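Long-range contact in putative amidohydrolase (Unidentified, PDB 3MKV), which is a zinc-dependent prolidase of the amidohydrolase superfamily, probably hydrolysing dipeptides that end in proline: residues K55-G60 / A378-V383. Numbering follows the deposited sequence.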
loop_
_atom_site.group_PDB
_atom_site.type_symbol
_atom_site.label_atom_id
_atom_site.label_comp_id
_atom_site.label_asym_id
_atom_site.label_seq_id
_atom_site.Cartn_x
_atom_site.Cartn_y
_atom_site.Cartn_z
ATOM N N LYS A 55 61.757 -20.104 -15.870
ATOM C CA LYS A 55 60.325 -20.262 -16.098
ATOM C C LYS A 55 59.737 -18.973 -16.661
ATOM O O LYS A 55 60.447 -17.971 -16.822
ATOM C CB LYS A 55 59.612 -20.672 -14.810
ATOM C CG LYS A 55 59.472 -22.168 -14.652
ATOM C CD LYS A 55 59.362 -22.584 -13.196
ATOM C CE LYS A 55 60.689 -22.409 -12.486
ATOM N NZ LYS A 55 60.986 -23.567 -11.595
ATOM N N THR A 56 58.440 -18.996 -16.957
ATOM C CA THR A 56 57.802 -17.861 -17.622
ATOM C C THR A 56 57.119 -16.896 -16.659
ATOM O O THR A 56 56.324 -17.288 -15.799
ATOM C CB THR A 56 56.797 -18.317 -18.695
ATOM O OG1 THR A 56 57.426 -19.270 -19.566
ATOM C CG2 THR A 56 56.321 -17.125 -19.506
ATOM N N ILE A 57 57.453 -15.625 -16.804
ATOM C CA ILE A 57 56.805 -14.585 -16.043
ATOM C C ILE A 57 55.825 -13.877 -16.971
ATOM O O ILE A 57 56.222 -13.282 -17.974
ATOM C CB ILE A 57 57.835 -13.597 -15.467
ATOM C CG1 ILE A 57 58.856 -14.350 -14.611
ATOM C CG2 ILE A 57 57.147 -12.511 -14.639
ATOM C CD1 ILE A 57 59.995 -13.491 -14.107
ATOM N N MET A 58 54.540 -13.968 -16.643
ATOM C CA MET A 58 53.492 -13.371 -17.472
ATOM C C MET A 58 52.512 -12.545 -16.633
ATOM O O MET A 58 52.413 -12.730 -15.415
ATOM C CB MET A 58 52.735 -14.458 -18.254
ATOM C CG MET A 58 51.911 -15.388 -17.379
ATOM S SD MET A 58 50.774 -16.423 -18.314
ATOM C CE MET A 58 49.730 -15.145 -19.004
ATOM N N PRO A 59 51.756 -11.652 -17.288
ATOM C CA PRO A 59 50.805 -10.814 -16.554
ATOM C C PRO A 59 49.659 -11.640 -15.973
ATOM O O PRO A 59 49.357 -12.728 -16.474
ATOM C CB PRO A 59 50.261 -9.862 -17.618
ATOM C CG PRO A 59 51.119 -10.067 -18.836
ATOM C CD PRO A 59 51.714 -11.419 -18.742
ATOM N N GLY A 60 49.034 -11.119 -14.920
ATOM C CA GLY A 60 47.821 -11.713 -14.358
ATOM C C GLY A 60 46.733 -11.883 -15.401
ATOM O O GLY A 60 46.538 -11.021 -16.264
ATOM N N ALA A 378 51.130 -4.737 -9.854
ATOM C CA ALA A 378 51.978 -5.910 -9.729
ATOM C C ALA A 378 51.101 -7.141 -9.556
ATOM O O ALA A 378 51.074 -7.765 -8.488
ATOM C CB ALA A 378 52.954 -5.765 -8.569
ATOM N N ASP A 379 50.362 -7.450 -10.617
ATOM C CA ASP A 379 49.645 -8.709 -10.747
ATOM C C ASP A 379 50.495 -9.566 -11.663
ATOM O O ASP A 379 50.537 -9.337 -12.875
ATOM C CB ASP A 379 48.266 -8.493 -11.385
ATOM C CG ASP A 379 47.347 -7.606 -10.545
ATOM O OD1 ASP A 379 47.790 -7.049 -9.508
ATOM O OD2 ASP A 379 46.165 -7.470 -10.930
ATOM N N VAL A 380 51.200 -10.531 -11.083
ATOM C CA VAL A 380 52.182 -11.305 -11.838
ATOM C C VAL A 380 52.004 -12.797 -11.639
ATOM O O VAL A 380 51.695 -13.252 -10.544
ATOM C CB VAL A 380 53.631 -10.945 -11.421
ATOM C CG1 VAL A 380 54.626 -11.694 -12.280
ATOM C CG2 VAL A 380 53.861 -9.451 -11.525
ATOM N N LEU A 381 52.206 -13.554 -12.706
ATOM C CA LEU A 381 52.231 -15.008 -12.620
ATOM C C LEU A 381 53.613 -15.549 -12.991
ATOM O O LEU A 381 54.358 -14.929 -13.761
ATOM C CB LEU A 381 51.201 -15.628 -13.565
ATOM C CG LEU A 381 49.746 -15.183 -13.493
ATOM C CD1 LEU A 381 48.870 -16.169 -14.288
ATOM C CD2 LEU A 381 49.297 -15.090 -12.038
ATOM N N VAL A 382 53.944 -16.711 -12.443
ATOM C CA VAL A 382 55.082 -17.476 -12.929
ATOM C C VAL A 382 54.574 -18.836 -13.369
ATOM O O VAL A 382 53.978 -19.564 -12.584
ATOM C CB VAL A 382 56.176 -17.648 -11.855
ATOM C CG1 VAL A 382 57.070 -18.835 -12.195
ATOM C CG2 VAL A 382 56.993 -16.386 -11.733
ATOM N N VAL A 383 54.791 -19.174 -14.631
ATOM C CA VAL A 383 54.293 -20.433 -15.153
ATOM C C VAL A 383 55.416 -21.389 -15.536
ATOM O O VAL A 383 56.461 -20.983 -16.054
ATOM C CB VAL A 383 53.374 -20.209 -16.356
ATOM C CG1 VAL A 383 52.785 -21.539 -16.838
ATOM C CG2 VAL A 383 52.268 -19.229 -15.982
#
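Thr56 O accepts a hydrogen bond of 2.7 Å from Val383 N, which lies in the carbonyl plane. A weaker CA-H...O contact reaches the same oxygen from Val382, with Val382 CA 3.1 Å from Thr56 O. Thr56 N returns a bond to Val383 O, completing a hydrogen-bonded antiparallel pair. Two residues on, Met58 and Leu381 repeat the exchange, but less evenly: Leu381 N meets Met58 O nearly head-on, with a C=O...N angle of 172°, whereas Met58 N lies tilted from the plane of the Leu381 carbonyl. The CA-H of Ile57 makes a similar, weaker contact with Leu381 O. Pro59 faces Val380 in a non-hydrogen-bonded pair, so its lack of an N-H costs this pairing no bond; the next one runs from Gly60 N to Asp379 O (3.1 Å), the donor lying above the carbonyl plane.

Ile57 and Val382 share one face, Thr56, Met58, Leu381 and Val383 the other. Val380 starts away from the partner strand, but its CG1 still meets Ile57 CG2 at 3.5 Å; Phe8 of strand 5-9 touches Ile57, Val380 and Val382. On the other face, chi1 of 67° sets Met58 CG between its own N and carbonyl carbon, beside Leu381 CB, and SD continues to Val383 CG2 at 3.9 Å. The Thr56 hydroxyl turns instead to Gly385 O. Asp379 OD2 forms a salt bridge with Arg128, and OD1 accepts a hydrogen bond from Asp407 N.

The pairing lays strand 380-383, from late in the chain, antiparallel to the start of strand 56-63, which also neighbours strand 102-107 and leads on to the zinc ligands His65 and His67. Main-chain bonds thus satisfy the facing N-H and C=O groups of Thr56, Met58, Leu381 and Val383 in a buried setting, and no charged pair spans the two segments.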